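Local coordinates for Agap007691-pb (PDB 5C98), which is of unknown function but, as a member of the serpin family, may act as an inhibitor of serine proteases, at residues A[49-54]-A[67-72]; A[59-64]-A[305-310]; A[81-86]-A[118-123]; A[42-47]-A[365-370]; A[53-58]-A[73-78]. One frame throughout, in Å; residues are numbered along the deposited sequence.

Contact 1 of 5, residues A[49-54]-A[67-72]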
# COMPACT_ATOMS: atom_id res chain seq x y z
N ALA A 49 3.46 -6.39 -8.46
CA ALA A 49 2.94 -6.00 -9.76
C ALA A 49 4.08 -5.74 -10.74
O ALA A 49 4.07 -6.23 -11.87
CB ALA A 49 2.04 -4.78 -9.64
N LEU A 50 5.08 -4.97 -10.33
CA LEU A 50 6.16 -4.66 -11.24
C LEU A 50 6.94 -5.91 -11.62
O LEU A 50 7.47 -5.99 -12.74
CB LEU A 50 7.03 -3.57 -10.60
CG LEU A 50 8.01 -2.81 -11.46
CD1 LEU A 50 7.37 -2.30 -12.74
CD2 LEU A 50 8.61 -1.67 -10.65
N SER A 51 7.02 -6.88 -10.73
CA SER A 51 7.76 -8.11 -10.98
C SER A 51 7.23 -8.87 -12.19
O SER A 51 7.95 -9.69 -12.77
CB SER A 51 7.65 -9.04 -9.76
OG SER A 51 8.56 -8.67 -8.75
N MET A 52 5.95 -8.66 -12.55
CA MET A 52 5.40 -9.33 -13.73
C MET A 52 6.20 -8.98 -14.97
O MET A 52 6.24 -9.76 -15.92
CB MET A 52 3.93 -8.95 -13.93
CG MET A 52 3.03 -9.29 -12.76
SD MET A 52 1.28 -9.15 -13.17
CE MET A 52 1.14 -7.38 -13.41
N PHE A 53 6.82 -7.80 -15.00
CA PHE A 53 7.60 -7.41 -16.16
C PHE A 53 9.03 -7.92 -16.13
O PHE A 53 9.74 -7.81 -17.13
CB PHE A 53 7.57 -5.88 -16.26
CG PHE A 53 6.21 -5.34 -16.52
CD1 PHE A 53 5.76 -5.21 -17.81
CD2 PHE A 53 5.35 -5.05 -15.47
CE1 PHE A 53 4.48 -4.74 -18.06
CE2 PHE A 53 4.05 -4.59 -15.72
CZ PHE A 53 3.63 -4.43 -17.02
N TYR A 54 9.49 -8.48 -15.00
CA TYR A 54 10.87 -8.94 -14.92
C TYR A 54 11.25 -9.92 -15.99
O TYR A 54 12.35 -9.78 -16.56
CB TYR A 54 11.07 -9.54 -13.53
CG TYR A 54 12.42 -10.13 -13.20
CD1 TYR A 54 13.55 -9.31 -13.13
CD2 TYR A 54 12.55 -11.46 -12.85
CE1 TYR A 54 14.76 -9.82 -12.77
CE2 TYR A 54 13.75 -11.98 -12.50
CZ TYR A 54 14.86 -11.16 -12.45
OH TYR A 54 16.08 -11.67 -12.07
N VAL A 67 18.16 -5.87 -7.40
CA VAL A 67 18.61 -5.04 -6.29
C VAL A 67 17.42 -4.59 -5.45
O VAL A 67 17.41 -4.74 -4.22
CB VAL A 67 19.39 -3.83 -6.83
CG1 VAL A 67 19.79 -2.90 -5.69
CG2 VAL A 67 20.62 -4.30 -7.56
N ALA A 68 16.41 -4.04 -6.10
CA ALA A 68 15.30 -3.42 -5.37
C ALA A 68 14.49 -4.44 -4.59
O ALA A 68 14.09 -4.18 -3.45
CB ALA A 68 14.38 -2.69 -6.36
N PHE A 69 14.20 -5.58 -5.20
CA PHE A 69 13.23 -6.53 -4.69
C PHE A 69 13.83 -7.88 -4.32
O PHE A 69 13.11 -8.72 -3.78
CB PHE A 69 12.14 -6.79 -5.75
CG PHE A 69 11.48 -5.54 -6.30
CD1 PHE A 69 11.04 -4.52 -5.46
CD2 PHE A 69 11.28 -5.40 -7.68
CE1 PHE A 69 10.44 -3.41 -5.99
CE2 PHE A 69 10.71 -4.28 -8.22
CZ PHE A 69 10.26 -3.28 -7.35
N GLY A 70 15.10 -8.13 -4.64
CA GLY A 70 15.69 -9.43 -4.38
C GLY A 70 15.17 -10.54 -5.26
O GLY A 70 15.22 -11.71 -4.86
N LEU A 71 14.71 -10.22 -6.46
CA LEU A 71 14.17 -11.25 -7.34
C LEU A 71 15.24 -12.28 -7.71
O LEU A 71 16.41 -11.92 -7.89
CB LEU A 71 13.63 -10.62 -8.62
CG LEU A 71 12.53 -9.59 -8.45
CD1 LEU A 71 11.83 -9.32 -9.78
CD2 LEU A 71 11.49 -10.01 -7.39
N PRO A 72 14.87 -13.55 -7.86
CA PRO A 72 15.83 -14.57 -8.30
C PRO A 72 16.40 -14.27 -9.68
O PRO A 72 15.70 -13.80 -10.58
CB PRO A 72 14.99 -15.85 -8.33
CG PRO A 72 13.91 -15.63 -7.36
CD PRO A 72 13.59 -14.15 -7.44
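Tyr54 and Leu71 carry this contact, their side chains sliding past each other in opposite directions. CG of the tyrosine, anti to the backbone N (chi1 178°), leads the ring from the 3-10 turn after helix 43-51 toward the residues that follow helix 59-69. Its CB meets Leu71 CD1 at 3.8 Å. The same methyl then sits over one ring face, nearer CG (3.6 Å) than the far rim, in a CH-pi contact 3.8 Å from the ring centroid. Farther out, CE2 and CZ pass Leu71 CB. At the tip, Tyr54 OH donates to Pro72 O at 2.6 Å, from 38° above the carbonyl plane, and the hydroxyl is also bonded to Gln66. Tyrosine thus suits a place that is apolar along its length and polar at its end. In one of two alternative conformers of each, Ser51 OG lies against both Leu71 methyls while bonding to Arg47 O, and Leu50 CD2 meets the Phe69 ring edge. Gly70, the first residue past the helix, has positive phi, readily taken by glycine, and Leu71 after it points toward the tyrosine. The arrangement joins the ends of helices 43-51 and 59-69, the counterparts of helices B and C of the serpin fold.

Contact 2 of 5, residues A[59-64]-A[305-310]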
# COMPACT_ATOMS: atom_id res chain seq x y z
N ALA A 59 18.80 -6.41 -19.56
CA ALA A 59 19.77 -6.58 -18.49
C ALA A 59 19.71 -5.45 -17.47
O ALA A 59 19.84 -5.70 -16.26
CB ALA A 59 21.16 -6.62 -19.10
N ALA A 60 19.56 -4.20 -17.92
CA ALA A 60 19.57 -3.07 -17.00
C ALA A 60 18.42 -3.14 -16.00
O ALA A 60 18.62 -2.92 -14.80
CB ALA A 60 19.52 -1.74 -17.76
N VAL A 61 17.21 -3.42 -16.48
CA VAL A 61 16.06 -3.47 -15.58
C VAL A 61 16.06 -4.75 -14.75
O VAL A 61 15.66 -4.74 -13.59
CB VAL A 61 14.74 -3.26 -16.35
CG1 VAL A 61 13.50 -3.62 -15.51
CG2 VAL A 61 14.65 -1.82 -16.80
N GLN A 62 16.48 -5.87 -15.32
CA GLN A 62 16.59 -7.06 -14.48
C GLN A 62 17.52 -6.83 -13.30
O GLN A 62 17.22 -7.25 -12.19
CB GLN A 62 17.01 -8.28 -15.30
CG GLN A 62 15.88 -8.80 -16.15
CD GLN A 62 16.14 -10.15 -16.76
OE1 GLN A 62 17.29 -10.53 -16.98
NE2 GLN A 62 15.05 -10.88 -17.07
N GLU A 63 18.65 -6.13 -13.52
CA GLU A 63 19.55 -5.81 -12.42
C GLU A 63 18.85 -4.94 -11.40
O GLU A 63 18.91 -5.21 -10.19
CB GLU A 63 20.80 -5.12 -12.96
CG GLU A 63 21.84 -4.82 -11.91
CD GLU A 63 23.06 -4.14 -12.51
OE1 GLU A 63 23.03 -2.90 -12.65
OE2 GLU A 63 24.02 -4.84 -12.85
N ASP A 64 18.17 -3.89 -11.85
CA ASP A 64 17.42 -3.03 -10.95
C ASP A 64 16.46 -3.84 -10.08
O ASP A 64 16.32 -3.57 -8.89
CB ASP A 64 16.62 -2.00 -11.74
CG ASP A 64 17.36 -0.70 -12.00
OD1 ASP A 64 18.58 -0.60 -11.73
OD2 ASP A 64 16.69 0.23 -12.50
N ASP A 305 14.33 2.13 -22.25
CA ASP A 305 13.40 1.31 -23.03
C ASP A 305 13.91 -0.12 -23.01
O ASP A 305 14.75 -0.51 -23.81
CB ASP A 305 13.26 1.86 -24.44
CG ASP A 305 12.62 3.23 -24.46
OD1 ASP A 305 11.47 3.34 -24.01
OD2 ASP A 305 13.27 4.20 -24.90
N ASP A 306 13.38 -0.91 -22.07
CA ASP A 306 13.96 -2.20 -21.77
C ASP A 306 12.97 -3.36 -21.68
O ASP A 306 13.41 -4.50 -21.52
CB ASP A 306 14.76 -2.12 -20.45
CG ASP A 306 16.02 -3.00 -20.46
OD1 ASP A 306 16.68 -3.16 -21.52
OD2 ASP A 306 16.37 -3.53 -19.37
N LEU A 307 11.67 -3.13 -21.83
CA LEU A 307 10.67 -4.20 -21.70
C LEU A 307 10.19 -4.69 -23.06
O LEU A 307 9.77 -3.89 -23.91
CB LEU A 307 9.46 -3.74 -20.91
CG LEU A 307 9.77 -3.13 -19.54
CD1 LEU A 307 8.52 -2.72 -18.78
CD2 LEU A 307 10.60 -4.11 -18.72
N HIS A 308 10.21 -6.00 -23.23
CA HIS A 308 9.75 -6.63 -24.47
C HIS A 308 8.28 -6.97 -24.32
O HIS A 308 7.91 -8.02 -23.80
CB HIS A 308 10.57 -7.87 -24.79
CG HIS A 308 10.20 -8.50 -26.09
ND1 HIS A 308 10.42 -9.84 -26.34
CD2 HIS A 308 9.64 -7.99 -27.21
CE1 HIS A 308 10.00 -10.12 -27.56
NE2 HIS A 308 9.52 -9.02 -28.11
N VAL A 309 7.42 -6.06 -24.78
CA VAL A 309 5.98 -6.21 -24.68
C VAL A 309 5.34 -6.43 -26.04
O VAL A 309 4.41 -7.23 -26.17
CB VAL A 309 5.38 -4.96 -24.02
CG1 VAL A 309 3.85 -4.98 -24.07
CG2 VAL A 309 5.91 -4.84 -22.61
N PHE A 310 5.82 -5.73 -27.06
CA PHE A 310 5.17 -5.68 -28.36
C PHE A 310 5.90 -6.52 -29.42
O PHE A 310 7.09 -6.82 -29.33
CB PHE A 310 5.08 -4.23 -28.80
CG PHE A 310 4.27 -3.39 -27.86
CD1 PHE A 310 2.90 -3.54 -27.80
CD2 PHE A 310 4.87 -2.50 -26.98
CE1 PHE A 310 2.14 -2.82 -26.92
CE2 PHE A 310 4.11 -1.77 -26.10
CZ PHE A 310 2.74 -1.93 -26.07
O HOH W 1 19.44 -3.42 -20.79
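Val61, in the first turn of helix 59-69, faces Asp306 in an irregular loop, and their CA atoms lie 6.7 Å apart. Gly58 precedes the helix at the N-cap position and has no side chain to offer the amides of the first turn, which lack a partner one turn earlier. The backbones already meet there, since Gly58 N is hydrogen-bonded to Asp306 O. The Asp306 carboxylate supplies more: OD2 accepts from Val61 N at 3.0 Å, with an N-H...O angle of 162°, and is met nearly along its C-O axis. OD1 works through a water that donates to it at 2.9 Å and accepts from Ala60 N at 3.0 Å. A negative group at a helix N-terminus would also interact favourably with the helix dipole. In serpin terms the contact ties the start of helix C to the loop that leads toward strand 320-328, a strand of the large central sheet A. The side chains of Val61 and Asp306 run past each other in opposite directions, and Val61 CG2 lies 3.7 Å from Asp306 CB. The other branch, CG1, is anti to the backbone N (chi1 167°) and approaches Leu307 CD2 more loosely, at 4.4 Å. Valine fits because one branch can lie beside the carboxylate while the other approaches Leu307; Val301 of helix 300-303 touches both residues. Within the same loop, Arg315 bonds to Asp306 O.

Contact 3 of 5, residues A[81-86]-A[118-123]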
# COMPACT_ATOMS: atom_id res chain seq x y z
N GLN A 81 7.62 -17.59 -8.01
CA GLN A 81 7.57 -16.87 -6.73
C GLN A 81 6.51 -15.77 -6.78
O GLN A 81 5.71 -15.61 -5.84
CB GLN A 81 8.95 -16.30 -6.42
CG GLN A 81 9.02 -15.41 -5.17
CD GLN A 81 10.34 -14.62 -5.07
OE1 GLN A 81 10.46 -13.52 -5.59
NE2 GLN A 81 11.33 -15.21 -4.43
N GLN A 82 6.48 -14.99 -7.85
CA GLN A 82 5.49 -13.93 -7.95
C GLN A 82 4.09 -14.52 -7.84
O GLN A 82 3.24 -14.00 -7.11
CB GLN A 82 5.66 -13.18 -9.26
CG GLN A 82 4.89 -11.87 -9.35
CD GLN A 82 3.42 -12.02 -9.66
OE1 GLN A 82 2.94 -13.09 -10.04
NE2 GLN A 82 2.69 -10.95 -9.53
N GLN A 83 3.85 -15.64 -8.52
CA GLN A 83 2.52 -16.24 -8.54
C GLN A 83 2.10 -16.66 -7.14
O GLN A 83 0.97 -16.44 -6.73
CB GLN A 83 2.51 -17.45 -9.48
CG GLN A 83 2.56 -17.12 -10.94
CD GLN A 83 2.63 -18.35 -11.81
OE1 GLN A 83 3.62 -19.09 -11.79
NE2 GLN A 83 1.56 -18.62 -12.53
N ARG A 84 3.01 -17.32 -6.43
CA ARG A 84 2.71 -17.80 -5.09
C ARG A 84 2.44 -16.64 -4.15
O ARG A 84 1.48 -16.66 -3.36
CB ARG A 84 3.89 -18.65 -4.62
CG ARG A 84 3.72 -19.31 -3.27
CD ARG A 84 4.90 -20.25 -2.97
NE ARG A 84 6.19 -19.56 -2.98
CZ ARG A 84 6.66 -18.85 -1.96
NH1 ARG A 84 5.94 -18.72 -0.85
NH2 ARG A 84 7.85 -18.26 -2.04
N LEU A 85 3.29 -15.62 -4.20
CA LEU A 85 3.14 -14.50 -3.28
C LEU A 85 1.90 -13.69 -3.58
O LEU A 85 1.21 -13.24 -2.65
CB LEU A 85 4.38 -13.61 -3.34
CG LEU A 85 5.67 -14.27 -2.86
CD1 LEU A 85 6.79 -13.26 -2.97
CD2 LEU A 85 5.59 -14.78 -1.44
N ALA A 86 1.58 -13.49 -4.86
CA ALA A 86 0.40 -12.71 -5.21
C ALA A 86 -0.88 -13.43 -4.81
O ALA A 86 -1.85 -12.80 -4.38
CB ALA A 86 0.39 -12.41 -6.69
N HIS A 118 -1.70 -12.96 -20.00
CA HIS A 118 -3.05 -13.46 -20.22
C HIS A 118 -3.29 -14.82 -19.62
O HIS A 118 -4.44 -15.16 -19.31
CB HIS A 118 -3.39 -13.54 -21.71
CG HIS A 118 -3.39 -12.22 -22.41
ND1 HIS A 118 -3.34 -12.12 -23.79
CD2 HIS A 118 -3.45 -10.96 -21.94
CE1 HIS A 118 -3.34 -10.84 -24.13
NE2 HIS A 118 -3.41 -10.12 -23.02
N ARG A 119 -2.23 -15.63 -19.48
CA ARG A 119 -2.39 -17.04 -19.15
C ARG A 119 -1.51 -17.52 -18.00
O ARG A 119 -1.54 -18.72 -17.70
CB ARG A 119 -2.18 -17.93 -20.40
CG ARG A 119 -2.95 -17.43 -21.65
CD ARG A 119 -2.90 -18.39 -22.86
NE ARG A 119 -1.54 -18.67 -23.31
CZ ARG A 119 -0.88 -18.00 -24.26
NH1 ARG A 119 -1.45 -16.98 -24.89
NH2 ARG A 119 0.35 -18.36 -24.58
N THR A 120 -0.75 -16.64 -17.33
CA THR A 120 0.10 -17.04 -16.22
C THR A 120 -0.17 -16.19 -14.97
O THR A 120 -0.59 -16.71 -13.93
CB THR A 120 1.59 -16.94 -16.59
OG1 THR A 120 1.83 -17.59 -17.84
CG2 THR A 120 2.44 -17.58 -15.52
N PHE A 121 0.07 -14.89 -15.06
CA PHE A 121 -0.05 -14.03 -13.89
C PHE A 121 -1.52 -13.71 -13.61
O PHE A 121 -2.36 -13.68 -14.51
CB PHE A 121 0.69 -12.71 -14.13
CG PHE A 121 2.18 -12.84 -14.16
CD1 PHE A 121 2.88 -13.50 -13.15
CD2 PHE A 121 2.88 -12.29 -15.21
CE1 PHE A 121 4.27 -13.59 -13.21
CE2 PHE A 121 4.24 -12.38 -15.26
CZ PHE A 121 4.94 -13.01 -14.26
N GLN A 122 -1.80 -13.48 -12.33
CA GLN A 122 -3.11 -13.04 -11.83
C GLN A 122 -3.14 -11.53 -12.02
O GLN A 122 -2.69 -10.76 -11.17
CB GLN A 122 -3.20 -13.45 -10.37
CG GLN A 122 -4.37 -13.08 -9.54
CD GLN A 122 -4.18 -13.63 -8.11
OE1 GLN A 122 -3.37 -14.55 -7.87
NE2 GLN A 122 -4.91 -13.06 -7.17
N THR A 123 -3.64 -11.12 -13.18
CA THR A 123 -3.72 -9.72 -13.57
C THR A 123 -4.73 -9.62 -14.70
O THR A 123 -5.23 -10.63 -15.20
CB THR A 123 -2.34 -9.16 -13.97
OG1 THR A 123 -2.40 -7.74 -14.04
CG2 THR A 123 -1.85 -9.70 -15.30
O HOH W 2 0.32 -13.75 -10.35
O HOH W 3 -0.32 -11.03 -9.78
O HOH W 4 -0.81 -15.59 -8.61
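Gln82 lays its amide oxygen against the Phe121 ring: OE1 is 3.1 Å from CD1, and the amide and ring planes stand 75° apart. This joins helix 75-89, helix D in serpin nomenclature, to the turn between helix 111-119 and strand 124-128. The bend at chi2 (-79°) swings CD of Gln82 out of line with its chain. Glutamine suits this buried spot because both ends of its amide find partners: NE2 bonds to Leu48 O, and one water connects it to Gln122 O while another connects OE1 to Gln122 N. Gln83 stays extended beyond CG and crosses Thr120 at about a right angle. Its NE2 donates to Thr120 O at 3.2 Å in a bent bond (142°), from well above the carbonyl plane, and also lies 3.3 Å from Thr120 CG2. Nearer the surface, the extended Gln122 side chain brings OE1 to 4.1 Å from the backbone C of Ala86, where a small residue lets it approach. There a third water donates to both Gln83 O, at 2.7 Å, and Gln122 OE1, at 2.9 Å.

Contact 4 of 5, residues A[42-47]-A[365-370]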
# COMPACT_ATOMS: atom_id res chain seq x y z
N SER A 42 1.29 0.37 -0.52
CA SER A 42 1.66 -1.04 -0.39
C SER A 42 2.89 -1.28 -1.24
O SER A 42 2.79 -1.67 -2.41
CB SER A 42 0.51 -1.93 -0.84
OG SER A 42 0.90 -3.27 -0.81
N PRO A 43 4.06 -1.06 -0.68
CA PRO A 43 5.29 -1.39 -1.41
C PRO A 43 5.34 -2.85 -1.81
O PRO A 43 5.92 -3.19 -2.85
CB PRO A 43 6.39 -0.99 -0.42
CG PRO A 43 5.73 0.14 0.40
CD PRO A 43 4.35 -0.35 0.59
N TYR A 44 4.79 -3.73 -0.99
CA TYR A 44 4.77 -5.15 -1.34
C TYR A 44 4.05 -5.36 -2.64
O TYR A 44 4.52 -6.12 -3.50
CB TYR A 44 4.10 -5.94 -0.22
CG TYR A 44 4.18 -7.47 -0.32
CD1 TYR A 44 5.36 -8.10 -0.67
CD2 TYR A 44 3.10 -8.25 0.03
CE1 TYR A 44 5.45 -9.48 -0.70
CE2 TYR A 44 3.18 -9.64 -0.01
CZ TYR A 44 4.35 -10.22 -0.37
OH TYR A 44 4.47 -11.59 -0.40
N HIS A 45 2.88 -4.72 -2.83
CA HIS A 45 2.20 -4.91 -4.10
C HIS A 45 2.88 -4.16 -5.24
O HIS A 45 2.79 -4.59 -6.40
CB HIS A 45 0.73 -4.59 -4.00
CG HIS A 45 -0.05 -5.18 -5.12
ND1 HIS A 45 -0.74 -4.41 -6.03
CD2 HIS A 45 -0.24 -6.46 -5.47
CE1 HIS A 45 -1.32 -5.22 -6.91
NE2 HIS A 45 -1.02 -6.47 -6.60
N VAL A 46 3.57 -3.05 -4.96
CA VAL A 46 4.42 -2.42 -5.97
C VAL A 46 5.40 -3.46 -6.52
O VAL A 46 5.54 -3.63 -7.73
CB VAL A 46 5.12 -1.18 -5.39
CG1 VAL A 46 6.29 -0.70 -6.27
CG2 VAL A 46 4.15 -0.04 -5.14
N ARG A 47 6.08 -4.16 -5.61
CA ARG A 47 7.02 -5.22 -5.99
C ARG A 47 6.31 -6.32 -6.77
O ARG A 47 6.80 -6.76 -7.83
CB ARG A 47 7.72 -5.76 -4.73
CG ARG A 47 8.51 -7.05 -4.95
CD ARG A 47 7.68 -8.26 -4.59
NE ARG A 47 8.46 -9.50 -4.71
CZ ARG A 47 9.30 -9.93 -3.77
NH1 ARG A 47 9.46 -9.26 -2.64
NH2 ARG A 47 9.95 -11.08 -3.95
N ASN A 365 4.76 -9.83 7.90
CA ASN A 365 5.01 -9.14 6.66
C ASN A 365 4.11 -7.91 6.57
O ASN A 365 2.91 -8.01 6.79
CB ASN A 365 4.73 -10.05 5.48
CG ASN A 365 5.37 -9.57 4.20
OD1 ASN A 365 6.45 -9.00 4.22
ND2 ASN A 365 4.69 -9.78 3.08
N VAL A 366 4.70 -6.78 6.21
CA VAL A 366 3.97 -5.53 6.09
C VAL A 366 3.34 -5.42 4.71
O VAL A 366 4.04 -5.45 3.69
CB VAL A 366 4.87 -4.32 6.37
CG1 VAL A 366 4.09 -3.01 6.18
CG2 VAL A 366 5.51 -4.42 7.77
N LEU A 367 2.01 -5.34 4.68
CA LEU A 367 1.25 -5.33 3.45
C LEU A 367 0.81 -3.93 3.03
O LEU A 367 0.53 -3.71 1.84
CB LEU A 367 0.00 -6.22 3.63
CG LEU A 367 0.28 -7.60 4.22
CD1 LEU A 367 -1.03 -8.36 4.22
CD2 LEU A 367 1.35 -8.40 3.50
N GLN A 368 0.70 -3.01 3.97
CA GLN A 368 0.24 -1.65 3.70
C GLN A 368 0.79 -0.82 4.84
O GLN A 368 0.87 -1.29 5.97
CB GLN A 368 -1.29 -1.56 3.70
CG GLN A 368 -1.83 -0.38 2.97
CD GLN A 368 -3.34 -0.22 3.19
OE1 GLN A 368 -3.76 0.05 4.31
NE2 GLN A 368 -4.13 -0.33 2.14
N VAL A 369 1.18 0.42 4.55
CA VAL A 369 1.73 1.32 5.56
C VAL A 369 1.25 2.72 5.26
O VAL A 369 1.03 3.09 4.12
CB VAL A 369 3.28 1.18 5.57
CG1 VAL A 369 3.85 1.51 4.21
CG2 VAL A 369 3.89 2.03 6.65
N GLY A 370 1.10 3.53 6.30
CA GLY A 370 0.59 4.87 6.07
C GLY A 370 0.60 5.68 7.34
O GLY A 370 1.18 5.29 8.36
O HOH W 5 4.45 -3.34 1.90
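Ser42 OG donates to Leu367 O at 2.7 Å, tilted 20° from the carbonyl plane, and Ser42 OG also accepts from His45 N at 3.2 Å. OG is placed for both by lying anti to its own backbone N (chi1 175°), so a small hydroxyl serves at once as the N-cap of helix 43-51 and as a link to strand 366-372. Tyr44 presents a ring face to Asn365 ND2, 3.4 Å from CE2, with the amide plane almost perpendicular to the ring (88°). Leu367 lies alongside the tyrosine, its CD2 3.9 Å from Tyr44 CD2, while Pro43 CD touches Val369 CG1 at 4.1 Å. One water, accepting from Tyr44 N and donating to Val366 O, bridges the two backbones. The start of this helix, the counterpart of helix B, belongs to the serpin shutter region, beneath sheet A. Farther out, Leu367 and Gln368 form a classic beta bulge opposite Ile358. Asn21 bonds to Asn365 OD1 and helps orient that amide, and Gln323 accepts from Ser42 N.

Contact 5 of 5, residues A[53-58]-A[73-78]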
# COMPACT_ATOMS: atom_id res chain seq x y z
N PHE A 53 6.82 -7.80 -15.00
CA PHE A 53 7.60 -7.41 -16.16
C PHE A 53 9.03 -7.92 -16.13
O PHE A 53 9.74 -7.81 -17.13
CB PHE A 53 7.57 -5.88 -16.26
CG PHE A 53 6.21 -5.34 -16.52
CD1 PHE A 53 5.76 -5.21 -17.81
CD2 PHE A 53 5.35 -5.05 -15.47
CE1 PHE A 53 4.48 -4.74 -18.06
CE2 PHE A 53 4.05 -4.59 -15.72
CZ PHE A 53 3.63 -4.43 -17.02
N TYR A 54 9.49 -8.48 -15.00
CA TYR A 54 10.87 -8.94 -14.92
C TYR A 54 11.25 -9.92 -15.99
O TYR A 54 12.35 -9.78 -16.56
CB TYR A 54 11.07 -9.54 -13.53
CG TYR A 54 12.42 -10.13 -13.20
CD1 TYR A 54 13.55 -9.31 -13.13
CD2 TYR A 54 12.55 -11.46 -12.85
CE1 TYR A 54 14.76 -9.82 -12.77
CE2 TYR A 54 13.75 -11.98 -12.50
CZ TYR A 54 14.86 -11.16 -12.45
OH TYR A 54 16.08 -11.67 -12.07
N PRO A 55 10.43 -10.91 -16.35
CA PRO A 55 10.82 -11.84 -17.42
C PRO A 55 10.95 -11.18 -18.78
O PRO A 55 11.57 -11.76 -19.68
CB PRO A 55 9.71 -12.89 -17.41
CG PRO A 55 9.00 -12.70 -16.12
CD PRO A 55 9.13 -11.29 -15.76
N LEU A 56 10.36 -10.00 -18.97
CA LEU A 56 10.36 -9.28 -20.24
C LEU A 56 11.45 -8.24 -20.32
O LEU A 56 11.58 -7.56 -21.33
CB LEU A 56 9.01 -8.59 -20.42
CG LEU A 56 7.81 -9.53 -20.25
CD1 LEU A 56 6.55 -8.91 -20.77
CD2 LEU A 56 8.05 -10.86 -20.95
N ALA A 57 12.24 -8.10 -19.27
CA ALA A 57 13.12 -6.97 -19.10
C ALA A 57 14.52 -7.31 -19.58
O ALA A 57 14.99 -8.44 -19.44
CB ALA A 57 13.18 -6.57 -17.62
N GLY A 58 15.20 -6.30 -20.13
CA GLY A 58 16.59 -6.44 -20.50
C GLY A 58 17.50 -6.38 -19.29
O GLY A 58 17.05 -6.30 -18.14
N GLU A 73 17.68 -14.60 -9.85
CA GLU A 73 18.28 -14.57 -11.18
C GLU A 73 17.68 -15.62 -12.10
O GLU A 73 17.72 -15.48 -13.32
CB GLU A 73 19.79 -14.78 -11.08
CG GLU A 73 20.51 -13.59 -10.50
CD GLU A 73 22.01 -13.67 -10.73
OE1 GLU A 73 22.63 -14.65 -10.25
OE2 GLU A 73 22.56 -12.78 -11.41
N ASP A 74 17.16 -16.70 -11.52
CA ASP A 74 16.44 -17.73 -12.27
C ASP A 74 15.06 -17.14 -12.55
O ASP A 74 14.23 -17.08 -11.65
CB ASP A 74 16.33 -18.97 -11.39
CG ASP A 74 15.51 -20.07 -11.98
OD1 ASP A 74 14.88 -19.87 -13.03
OD2 ASP A 74 15.52 -21.17 -11.38
N VAL A 75 14.84 -16.70 -13.79
CA VAL A 75 13.61 -16.00 -14.13
C VAL A 75 12.41 -16.93 -13.98
O VAL A 75 11.33 -16.49 -13.55
CB VAL A 75 13.71 -15.41 -15.55
CG1 VAL A 75 12.36 -14.92 -16.03
CG2 VAL A 75 14.70 -14.26 -15.54
N HIS A 76 12.58 -18.21 -14.31
CA HIS A 76 11.49 -19.17 -14.13
C HIS A 76 11.07 -19.24 -12.66
O HIS A 76 9.88 -19.22 -12.35
CB HIS A 76 11.94 -20.52 -14.67
CG HIS A 76 10.95 -21.62 -14.46
ND1 HIS A 76 11.05 -22.53 -13.42
CD2 HIS A 76 9.85 -21.98 -15.16
CE1 HIS A 76 10.04 -23.38 -13.49
NE2 HIS A 76 9.30 -23.07 -14.54
N ALA A 77 12.05 -19.25 -11.75
CA ALA A 77 11.74 -19.26 -10.32
C ALA A 77 11.11 -17.94 -9.88
O ALA A 77 10.25 -17.94 -8.99
CB ALA A 77 13.02 -19.52 -9.53
N ALA A 78 11.53 -16.82 -10.46
CA ALA A 78 10.93 -15.53 -10.12
C ALA A 78 9.46 -15.49 -10.50
O ALA A 78 8.64 -14.94 -9.77
CB ALA A 78 11.70 -14.42 -10.83
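Tyr54 and Pro55 pack against Val75 and Ala78, bringing the 3-10 turn between the counterparts of serpin helices B and C up to the first turn of helix 75-89, the counterpart of helix D. The tight part is apolar. Tyr54 CE2 lies 3.6 Å from Ala78 CB and 3.9 Å from Val75 CG2, both approaching the ring obliquely. A residue as small as alanine lets the helix come this close to the ring. Val75 spreads its two branches between two partners: CG1, anti to the backbone N (chi1 169°), reaches Pro55 CB at 3.6 Å, while CG2 serves the tyrosine. The compact proline ring gives that first methyl an apolar partner, and Pro55 also rests on Leu116 of helix 111-119. Toward solvent the contact thins out. Glu73 comes near through its backbone, with CA 3.7 Å from Tyr54 OH, the hydroxyl itself being bonded to Pro72 O, and its CB points away from the turn. The CB atoms of Asp74 and His76 likewise point away, as polar residues at an exposed helix start can. Asp74 instead serves its own helix as N-cap: its OD1 accepts from Ala77 N at 3.2 Å, in a fairly straight bond (161°) that arrives from above the carboxylate plane.

Each contact uses at least one of the three successive helices 43-51, 59-69 and 75-89. Contacts 1 and 5 share Phe53 and Tyr54, with centres about 8 Å apart; the centres of contacts 2 and 5 are about 10 Å apart, and backbone hydrogen bonds of Asp306 and His308 join them. Contact 3 follows contact 5 along helix 75-89. The centre of contact 4 lies about 4 Å from the centre of the chain; this contact spans nearly the whole sequence and encloses the other four along it, and the bond between Gln81 and Arg47 connects it with contact 3. Contacts 1, 3 and 5 pack early parts of the chain on one another, while contacts 2 and 4 tie them to late elements, consistent with the interwoven serpin fold.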